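Local coordinates for alpha-galactosidase (PDB 3MI6), which probably hydrolyses terminal, non-reducing alpha-D-galactose residues of galactose oligosaccharides, galactomannans and galactolipids, as a member of glycoside hydrolase family 36, at residues 136-141 and 147-152; 559-564 and 650-655; 597-602 and 667-672. All coordinates share one frame; numbering follows the deposited sequence.

Interaction 1: residues 136-141 and 147-152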
loop_
_atom_site.group_PDB
_atom_site.type_symbol
_atom_site.label_atom_id
_atom_site.label_comp_id
_atom_site.label_asym_id
_atom_site.label_seq_id
_atom_site.Cartn_x
_atom_site.Cartn_y
_atom_site.Cartn_z
ATOM N N VAL D 136 -33.189 -25.508 -14.752
ATOM C CA VAL D 136 -34.046 -24.400 -15.131
ATOM C C VAL D 136 -33.987 -24.167 -16.632
ATOM O O VAL D 136 -33.028 -23.587 -17.138
ATOM C CB VAL D 136 -33.655 -23.106 -14.382
ATOM C CG1 VAL D 136 -34.502 -21.943 -14.846
ATOM C CG2 VAL D 136 -33.810 -23.299 -12.899
ATOM N N SER D 137 -35.031 -24.601 -17.336
ATOM C CA SER D 137 -35.022 -24.618 -18.797
ATOM C C SER D 137 -35.622 -23.358 -19.422
ATOM O O SER D 137 -36.616 -22.832 -18.942
ATOM C CB SER D 137 -35.733 -25.872 -19.302
ATOM O OG SER D 137 -35.191 -27.037 -18.699
ATOM N N PHE D 138 -34.989 -22.871 -20.485
ATOM C CA PHE D 138 -35.476 -21.704 -21.209
ATOM C C PHE D 138 -35.634 -22.064 -22.683
ATOM O O PHE D 138 -35.185 -23.119 -23.124
ATOM C CB PHE D 138 -34.490 -20.532 -21.092
ATOM C CG PHE D 138 -34.209 -20.090 -19.677
ATOM C CD1 PHE D 138 -33.461 -20.882 -18.817
ATOM C CD2 PHE D 138 -34.663 -18.863 -19.216
ATOM C CE1 PHE D 138 -33.204 -20.468 -17.528
ATOM C CE2 PHE D 138 -34.400 -18.453 -17.933
ATOM C CZ PHE D 138 -33.675 -19.256 -17.093
ATOM N N ASN D 139 -36.266 -21.175 -23.443
ATOM C CA ASN D 139 -36.371 -21.314 -24.886
ATOM C C ASN D 139 -36.143 -19.956 -25.507
ATOM O O ASN D 139 -36.590 -18.934 -24.981
ATOM C CB ASN D 139 -37.762 -21.817 -25.310
ATOM C CG ASN D 139 -37.997 -23.285 -24.970
ATOM O OD1 ASN D 139 -38.920 -23.620 -24.222
ATOM N ND2 ASN D 139 -37.172 -24.163 -25.530
ATOM N N ASP D 140 -35.455 -19.957 -26.638
ATOM C CA ASP D 140 -35.247 -18.760 -27.428
ATOM C C ASP D 140 -36.435 -18.470 -28.366
ATOM O O ASP D 140 -36.767 -19.277 -29.250
ATOM C CB ASP D 140 -33.966 -18.930 -28.236
ATOM C CG ASP D 140 -33.648 -17.723 -29.087
ATOM O OD1 ASP D 140 -33.930 -16.577 -28.640
ATOM O OD2 ASP D 140 -33.098 -17.932 -30.197
ATOM N N ARG D 141 -37.068 -17.316 -28.166
ATOM C CA ARG D 141 -38.130 -16.840 -29.051
ATOM C C ARG D 141 -37.679 -16.663 -30.506
ATOM O O ARG D 141 -38.509 -16.599 -31.413
ATOM C CB ARG D 141 -38.694 -15.504 -28.551
ATOM C CG ARG D 141 -39.263 -15.549 -27.139
ATOM C CD ARG D 141 -40.071 -14.296 -26.815
ATOM N NE ARG D 141 -39.231 -13.119 -26.604
ATOM C CZ ARG D 141 -39.098 -12.508 -25.430
ATOM N NH1 ARG D 141 -39.760 -12.966 -24.368
ATOM N NH2 ARG D 141 -38.319 -11.434 -25.317
ATOM N N LEU D 147 -32.198 -24.147 -23.637
ATOM C CA LEU D 147 -31.069 -24.070 -22.724
ATOM C C LEU D 147 -31.436 -24.587 -21.345
ATOM O O LEU D 147 -32.364 -24.084 -20.711
ATOM C CB LEU D 147 -30.621 -22.623 -22.595
ATOM C CG LEU D 147 -29.463 -22.418 -21.632
ATOM C CD1 LEU D 147 -28.275 -23.270 -22.061
ATOM C CD2 LEU D 147 -29.090 -20.951 -21.571
ATOM N N ASP D 148 -30.715 -25.591 -20.873
ATOM C CA ASP D 148 -30.874 -26.014 -19.491
ATOM C C ASP D 148 -29.773 -25.419 -18.603
ATOM O O ASP D 148 -28.579 -25.599 -18.867
ATOM C CB ASP D 148 -30.895 -27.539 -19.393
ATOM C CG ASP D 148 -32.162 -28.137 -19.988
ATOM O OD1 ASP D 148 -33.074 -27.329 -20.285
ATOM O OD2 ASP D 148 -32.248 -29.390 -20.157
ATOM N N LEU D 149 -30.187 -24.682 -17.572
ATOM C CA LEU D 149 -29.280 -24.181 -16.541
ATOM C C LEU D 149 -29.330 -25.093 -15.308
ATOM O O LEU D 149 -30.358 -25.229 -14.652
ATOM C CB LEU D 149 -29.615 -22.738 -16.153
ATOM C CG LEU D 149 -29.324 -21.677 -17.211
ATOM C CD1 LEU D 149 -29.362 -20.269 -16.636
ATOM C CD2 LEU D 149 -27.977 -21.937 -17.821
ATOM N N ASN D 150 -28.207 -25.721 -15.002
ATOM C CA ASN D 150 -28.157 -26.650 -13.895
ATOM C C ASN D 150 -27.518 -26.044 -12.661
ATOM O O ASN D 150 -26.638 -25.171 -12.748
ATOM C CB ASN D 150 -27.417 -27.905 -14.325
ATOM C CG ASN D 150 -27.906 -28.420 -15.657
ATOM O OD1 ASN D 150 -29.085 -28.699 -15.825
ATOM N ND2 ASN D 150 -27.005 -28.530 -16.617
ATOM N N TYR D 151 -27.988 -26.512 -11.513
ATOM C CA TYR D 151 -27.586 -25.999 -10.223
ATOM C C TYR D 151 -27.762 -27.154 -9.275
ATOM O O TYR D 151 -28.885 -27.498 -8.944
ATOM C CB TYR D 151 -28.552 -24.916 -9.769
ATOM C CG TYR D 151 -28.568 -23.629 -10.566
ATOM C CD1 TYR D 151 -29.403 -23.475 -11.667
ATOM C CD2 TYR D 151 -27.791 -22.542 -10.184
ATOM C CE1 TYR D 151 -29.441 -22.278 -12.385
ATOM C CE2 TYR D 151 -27.813 -21.352 -10.894
ATOM C CZ TYR D 151 -28.642 -21.217 -11.986
ATOM O OH TYR D 151 -28.661 -20.027 -12.681
ATOM N N SER D 152 -26.678 -27.771 -8.838
ATOM C CA SER D 152 -26.779 -28.773 -7.785
ATOM C C SER D 152 -26.270 -28.235 -6.448
ATOM O O SER D 152 -25.126 -27.803 -6.340
ATOM C CB SER D 152 -26.005 -30.019 -8.173
ATOM O OG SER D 152 -26.322 -30.381 -9.496
#

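Interaction 2: residues 559-564 and 650-655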
loop_
_atom_site.group_PDB
_atom_site.type_symbol
_atom_site.label_atom_id
_atom_site.label_comp_id
_atom_site.label_asym_id
_atom_site.label_seq_id
_atom_site.Cartn_x
_atom_site.Cartn_y
_atom_site.Cartn_z
ATOM N N ILE D 559 5.202 -23.958 -4.217
ATOM C CA ILE D 559 4.274 -24.624 -5.131
ATOM C C ILE D 559 3.133 -25.333 -4.398
ATOM O O ILE D 559 1.968 -25.218 -4.783
ATOM C CB ILE D 559 5.001 -25.602 -6.067
ATOM C CG1 ILE D 559 5.982 -24.836 -6.955
ATOM C CG2 ILE D 559 4.007 -26.291 -6.960
ATOM C CD1 ILE D 559 6.966 -25.681 -7.735
ATOM N N GLN D 560 3.469 -26.046 -3.328
ATOM C CA GLN D 560 2.466 -26.740 -2.520
ATOM C C GLN D 560 1.560 -25.786 -1.718
ATOM O O GLN D 560 0.332 -25.960 -1.656
ATOM C CB GLN D 560 3.135 -27.783 -1.630
ATOM C CG GLN D 560 3.792 -28.888 -2.453
ATOM C CD GLN D 560 4.551 -29.909 -1.609
ATOM O OE1 GLN D 560 5.522 -30.521 -2.072
ATOM N NE2 GLN D 560 4.108 -30.100 -0.369
ATOM N N PHE D 561 2.163 -24.765 -1.124
ATOM C CA PHE D 561 1.382 -23.786 -0.407
ATOM C C PHE D 561 0.294 -23.249 -1.330
ATOM O O PHE D 561 -0.878 -23.236 -0.967
ATOM C CB PHE D 561 2.265 -22.646 0.075
ATOM C CG PHE D 561 1.710 -21.925 1.266
ATOM C CD1 PHE D 561 0.946 -20.787 1.105
ATOM C CD2 PHE D 561 1.954 -22.390 2.552
ATOM C CE1 PHE D 561 0.450 -20.131 2.200
ATOM C CE2 PHE D 561 1.454 -21.736 3.632
ATOM C CZ PHE D 561 0.701 -20.606 3.457
ATOM N N GLY D 562 0.680 -22.808 -2.524
ATOM C CA GLY D 562 -0.278 -22.276 -3.474
ATOM C C GLY D 562 -1.292 -23.315 -3.929
ATOM O O GLY D 562 -2.496 -23.049 -3.972
ATOM N N THR D 563 -0.822 -24.510 -4.261
ATOM C CA THR D 563 -1.736 -25.540 -4.719
ATOM C C THR D 563 -2.841 -25.821 -3.684
ATOM O O THR D 563 -4.005 -26.015 -4.055
ATOM C CB THR D 563 -0.979 -26.825 -5.131
ATOM O OG1 THR D 563 -0.049 -26.505 -6.175
ATOM C CG2 THR D 563 -1.944 -27.888 -5.634
ATOM N N SER D 564 -2.490 -25.808 -2.397
ATOM C CA SER D 564 -3.448 -26.128 -1.327
ATOM C C SER D 564 -4.699 -25.239 -1.259
ATOM O O SER D 564 -5.737 -25.666 -0.754
ATOM C CB SER D 564 -2.760 -26.156 0.038
ATOM O OG SER D 564 -2.272 -24.874 0.385
ATOM N N ASN D 650 9.954 -15.488 4.234
ATOM C CA ASN D 650 11.069 -16.287 4.721
ATOM C C ASN D 650 10.585 -17.541 5.453
ATOM O O ASN D 650 11.250 -18.587 5.445
ATOM C CB ASN D 650 11.981 -15.453 5.616
ATOM C CG ASN D 650 13.374 -16.047 5.745
ATOM O OD1 ASN D 650 13.920 -16.141 6.851
ATOM N ND2 ASN D 650 13.960 -16.445 4.616
ATOM N N VAL D 651 9.407 -17.449 6.056
ATOM C CA VAL D 651 8.885 -18.567 6.832
ATOM C C VAL D 651 7.567 -19.103 6.264
ATOM O O VAL D 651 6.613 -18.339 6.078
ATOM C CB VAL D 651 8.717 -18.173 8.327
ATOM C CG1 VAL D 651 8.209 -19.345 9.133
ATOM C CG2 VAL D 651 10.038 -17.684 8.866
ATOM N N THR D 652 7.531 -20.409 5.982
ATOM C CA THR D 652 6.313 -21.085 5.545
ATOM C C THR D 652 5.961 -22.103 6.592
ATOM O O THR D 652 6.829 -22.845 7.025
ATOM C CB THR D 652 6.525 -21.871 4.224
ATOM O OG1 THR D 652 6.643 -20.962 3.130
ATOM C CG2 THR D 652 5.352 -22.806 3.943
ATOM N N SER D 653 4.699 -22.174 6.998
ATOM C CA SER D 653 4.326 -23.214 7.938
ATOM C C SER D 653 2.918 -23.697 7.748
ATOM O O SER D 653 2.033 -22.937 7.360
ATOM C CB SER D 653 4.515 -22.738 9.375
ATOM O OG SER D 653 3.534 -21.780 9.720
ATOM N N TRP D 654 2.710 -24.976 8.027
ATOM C CA TRP D 654 1.365 -25.513 8.040
ATOM C C TRP D 654 1.114 -26.716 8.941
ATOM O O TRP D 654 2.020 -27.203 9.637
ATOM C CB TRP D 654 0.816 -25.781 6.631
ATOM C CG TRP D 654 1.727 -26.051 5.454
ATOM C CD1 TRP D 654 1.755 -25.357 4.242
ATOM C CD2 TRP D 654 2.666 -27.104 5.316
ATOM N NE1 TRP D 654 2.674 -25.926 3.367
ATOM C CE2 TRP D 654 3.248 -26.994 4.007
ATOM C CE3 TRP D 654 3.087 -28.114 6.156
ATOM C CZ2 TRP D 654 4.211 -27.866 3.551
ATOM C CZ3 TRP D 654 4.033 -28.963 5.708
ATOM C CH2 TRP D 654 4.587 -28.851 4.411
ATOM N N GLN D 655 -0.133 -27.186 8.917
ATOM C CA GLN D 655 -0.580 -28.182 9.873
ATOM C C GLN D 655 -1.649 -29.111 9.288
ATOM O O GLN D 655 -2.567 -28.658 8.610
ATOM C CB GLN D 655 -1.148 -27.458 11.098
ATOM C CG GLN D 655 -1.161 -28.273 12.375
ATOM C CD GLN D 655 -1.771 -27.519 13.555
ATOM O OE1 GLN D 655 -2.302 -28.121 14.494
ATOM N NE2 GLN D 655 -1.705 -26.200 13.502
#

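Interaction 3: residues 597-602 and 667-672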
loop_
_atom_site.group_PDB
_atom_site.type_symbol
_atom_site.label_atom_id
_atom_site.label_comp_id
_atom_site.label_asym_id
_atom_site.label_seq_id
_atom_site.Cartn_x
_atom_site.Cartn_y
_atom_site.Cartn_z
ATOM N N ALA D 597 7.907 -33.121 1.682
ATOM C CA ALA D 597 7.217 -34.154 0.908
ATOM C C ALA D 597 6.193 -34.970 1.710
ATOM O O ALA D 597 5.312 -35.602 1.127
ATOM C CB ALA D 597 8.215 -35.076 0.189
ATOM N N PHE D 598 6.293 -34.963 3.033
ATOM C CA PHE D 598 5.282 -35.654 3.828
ATOM C C PHE D 598 3.902 -35.065 3.583
ATOM O O PHE D 598 2.915 -35.782 3.642
ATOM C CB PHE D 598 5.556 -35.576 5.323
ATOM C CG PHE D 598 6.834 -36.214 5.744
ATOM C CD1 PHE D 598 7.342 -37.296 5.060
ATOM C CD2 PHE D 598 7.525 -35.731 6.845
ATOM C CE1 PHE D 598 8.514 -37.874 5.457
ATOM C CE2 PHE D 598 8.695 -36.315 7.251
ATOM C CZ PHE D 598 9.192 -37.382 6.560
ATOM N N PHE D 599 3.818 -33.763 3.325
ATOM C CA PHE D 599 2.509 -33.123 3.198
ATOM C C PHE D 599 1.920 -33.281 1.792
ATOM O O PHE D 599 1.595 -32.318 1.083
ATOM C CB PHE D 599 2.566 -31.676 3.683
ATOM C CG PHE D 599 2.859 -31.565 5.148
ATOM C CD1 PHE D 599 4.157 -31.714 5.620
ATOM C CD2 PHE D 599 1.832 -31.350 6.062
ATOM C CE1 PHE D 599 4.436 -31.619 6.965
ATOM C CE2 PHE D 599 2.094 -31.250 7.407
ATOM C CZ PHE D 599 3.399 -31.385 7.868
ATOM N N GLY D 600 1.781 -34.543 1.418
ATOM C CA GLY D 600 1.266 -34.929 0.133
ATOM C C GLY D 600 1.463 -36.422 0.072
ATOM O O GLY D 600 1.411 -37.117 1.086
ATOM N N ASP D 601 1.723 -36.913 -1.125
ATOM C CA ASP D 601 1.916 -38.335 -1.334
ATOM C C ASP D 601 3.397 -38.631 -1.560
ATOM O O ASP D 601 3.915 -38.499 -2.678
ATOM C CB ASP D 601 1.021 -38.810 -2.486
ATOM C CG ASP D 601 -0.444 -38.437 -2.257
ATOM O OD1 ASP D 601 -0.876 -38.448 -1.084
ATOM O OD2 ASP D 601 -1.158 -38.104 -3.233
ATOM N N LEU D 602 4.050 -39.036 -0.471
ATOM C CA LEU D 602 5.499 -39.229 -0.407
ATOM C C LEU D 602 6.003 -40.258 -1.408
ATOM O O LEU D 602 5.348 -41.265 -1.667
ATOM C CB LEU D 602 5.936 -39.615 1.021
ATOM C CG LEU D 602 7.438 -39.789 1.246
ATOM C CD1 LEU D 602 8.154 -38.481 1.009
ATOM C CD2 LEU D 602 7.742 -40.327 2.643
ATOM N N ALA D 667 4.438 -27.993 10.831
ATOM C CA ALA D 667 5.784 -27.878 10.313
ATOM C C ALA D 667 6.044 -26.430 10.035
ATOM O O ALA D 667 5.183 -25.757 9.490
ATOM C CB ALA D 667 5.939 -28.690 9.056
ATOM N N ARG D 668 7.218 -25.956 10.444
ATOM C CA ARG D 668 7.690 -24.617 10.136
ATOM C C ARG D 668 8.991 -24.747 9.345
ATOM O O ARG D 668 9.926 -25.421 9.768
ATOM C CB ARG D 668 7.939 -23.859 11.423
ATOM C CG ARG D 668 8.321 -22.433 11.273
ATOM C CD ARG D 668 8.486 -21.835 12.662
ATOM N NE ARG D 668 8.758 -20.401 12.641
ATOM C CZ ARG D 668 9.980 -19.870 12.678
ATOM N NH1 ARG D 668 11.048 -20.651 12.738
ATOM N NH2 ARG D 668 10.130 -18.554 12.645
ATOM N N TYR D 669 9.044 -24.113 8.184
ATOM C CA TYR D 669 10.238 -24.107 7.361
ATOM C C TYR D 669 10.732 -22.678 7.248
ATOM O O TYR D 669 9.968 -21.781 6.924
ATOM C CB TYR D 669 9.925 -24.651 5.956
ATOM C CG TYR D 669 9.076 -25.903 5.947
ATOM C CD1 TYR D 669 9.663 -27.144 5.843
ATOM C CD2 TYR D 669 7.692 -25.839 6.068
ATOM C CE1 TYR D 669 8.907 -28.286 5.851
ATOM C CE2 TYR D 669 6.925 -26.978 6.075
ATOM C CZ TYR D 669 7.538 -28.202 5.962
ATOM O OH TYR D 669 6.802 -29.374 5.960
ATOM N N GLN D 670 12.008 -22.454 7.519
ATOM C CA GLN D 670 12.577 -21.139 7.290
ATOM C C GLN D 670 13.565 -21.281 6.154
ATOM O O GLN D 670 14.371 -22.228 6.144
ATOM C CB GLN D 670 13.259 -20.612 8.543
ATOM C CG GLN D 670 13.735 -19.172 8.439
ATOM C CD GLN D 670 14.467 -18.699 9.709
ATOM O OE1 GLN D 670 15.476 -19.299 10.114
ATOM N NE2 GLN D 670 13.953 -17.625 10.341
ATOM N N LEU D 671 13.504 -20.366 5.189
ATOM C CA LEU D 671 14.400 -20.478 4.046
ATOM C C LEU D 671 15.829 -20.007 4.367
ATOM O O LEU D 671 16.807 -20.714 4.095
ATOM C CB LEU D 671 13.840 -19.747 2.835
ATOM C CG LEU D 671 12.497 -20.246 2.296
ATOM C CD1 LEU D 671 12.063 -19.399 1.098
ATOM C CD2 LEU D 671 12.565 -21.713 1.918
ATOM N N LEU D 672 15.947 -18.824 4.957
ATOM C CA LEU D 672 17.248 -18.231 5.194
ATOM C C LEU D 672 17.388 -18.058 6.686
ATOM O O LEU D 672 16.475 -17.557 7.337
ATOM C CB LEU D 672 17.318 -16.868 4.505
ATOM C CG LEU D 672 18.094 -16.773 3.182
ATOM C CD1 LEU D 672 18.026 -18.069 2.364
ATOM C CD2 LEU D 672 17.646 -15.571 2.367
#

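Interaction 1: residues 136-141 and 147-152
L147 O is approached by three groups of F138 and S137. F138 N donates the real hydrogen bond, 2.9 Å to L147 O with 159° at the hydrogen. S137 CA adds a CH···O contact at 3.3 Å from L147 O, which also sits at the edge of the F138 ring, close to the ring plane, 3.9 Å from CD1. The F138 N bond is one half of the hydrogen-bonded antiparallel pair F138-L147; L147 N returns a bond to F138 O at 3.2 Å. Two residues along, V136 and L149 repeat the exchange, with V136 N to L149 O at 2.8 Å.

Between these pairs sits the non-hydrogen-bonded pair S137 and D148, where side chains supply the link. S137 OG donates to D148 OD1 at 2.7 Å, arriving from above the carboxylate plane. V136, F138, L147 and L149 turn their apolar side chains to the opposite face. F138 CG stands anti to its carbonyl carbon (chi1 -59°), from where ring atom CE1 reaches L149 CD1 at 3.9 Å, and V136 packs CB against L149 CB.

The two strands form a beta hairpin inside a large antiparallel sheet of the N-terminal domain: strand 103-112 borders 132-140, and strand 159-167 borders 146-154.

Interaction 2: residues 559-564 and 650-655
The interface between the catalytic (beta/alpha)8 barrel and the C-terminal antiparallel sheet is bridged here by F561, which projects from barrel helix 553-566 onto T652 and W654 of strand 651-657. The short segment axes approach no closer than 10.3 Å; the F561 side chain crosses most of the gap, meeting two side chains and one backbone carbonyl, and no hydrogen bond crosses it.

F561 places CG opposite the backbone N across the CA-CB bond (chi1 -155°), which carries its ring out to the strand. One flank of that ring does the touching: CD2 of F561 lies 3.4 Å from CD1 of W654 and 3.7 Å from CG2 of T652, the threonine methyl. F561 and the five-membered ring of W654 meet along their borders, their planes inclined by only 20°, and neither ring covers the face of the other. S653 O faces the F561 ring edge in its plane, 4.0 Å from CE2. S653 OG is hydrogen-bonded to the carboxylate of D642.

Within the helix, I559 O takes bonds from T563 N and T563 OG1, which come from opposite faces of its plane; T563 OG1 is also hydrogen-bonded to R204. S564 OG binds F561 O and is also bonded by R640.

Strand 637-640 flanks the contact, with R640 against F561 and F638 against both S564 and W654, while Q560 and T563 face barrel strand 572-576.

Interaction 3: residues 597-602 and 667-672
Apolar packing comes first in this contact: F599 sets its CZ and CE1 against the single methyl of A667, with CZ 3.9 Å from A667 CB. The approach is oblique to the ring. F599 reaches the strand because CG lies opposite the carbonyl carbon (chi1 -65°), beside the backbone N.

Polar-to-aromatic contact is made by Y669. Its phenol oxygen OH lies 3.4 Å from F599 CE1 and 3.5 Å from F599 CD1, again obliquely. That oxygen does not depend on the ring for a partner, since it is hydrogen-bonded to A595 O near the C-terminal end of helix 590-597, a bond that links the phenol to the barrel and probably helps hold it beside F599.

Further rings gather round F599 and Y669. W654 meets F599 with planes at about 50° and Y669 edge-to-face, while F633 meets F599 edge-to-face.

F599 is the centre of an inverse gamma turn, with a weak bond from G600 N to F598 O.

The turn joins helix 590-597 to the last barrel strand, 601-604, and F599 on it meets strand 663-670, which lies between strands 651-657 and 728-736 in the C-terminal sheet.

Interactions 2 and 3 belong to one interface, with centres about 8 Å apart, and both join the barrel to the C-terminal sheet. Their strands pair directly: T652 O lies 2.8 Å from Y669 N and W654 O 2.8 Å from A667 N, both probable hydrogen bonds. W654, which belongs to interaction 2, also packs its ring against F599 and Y669 of interaction 3. Interaction 1 stands apart, its centre about 41 Å from that of interaction 2 and about 47 Å from that of interaction 3, across the chain's centre. None of the three lies at the predicted active-site carboxylates D479 and D549, although helix 553-566 of interaction 2 begins shortly after D549.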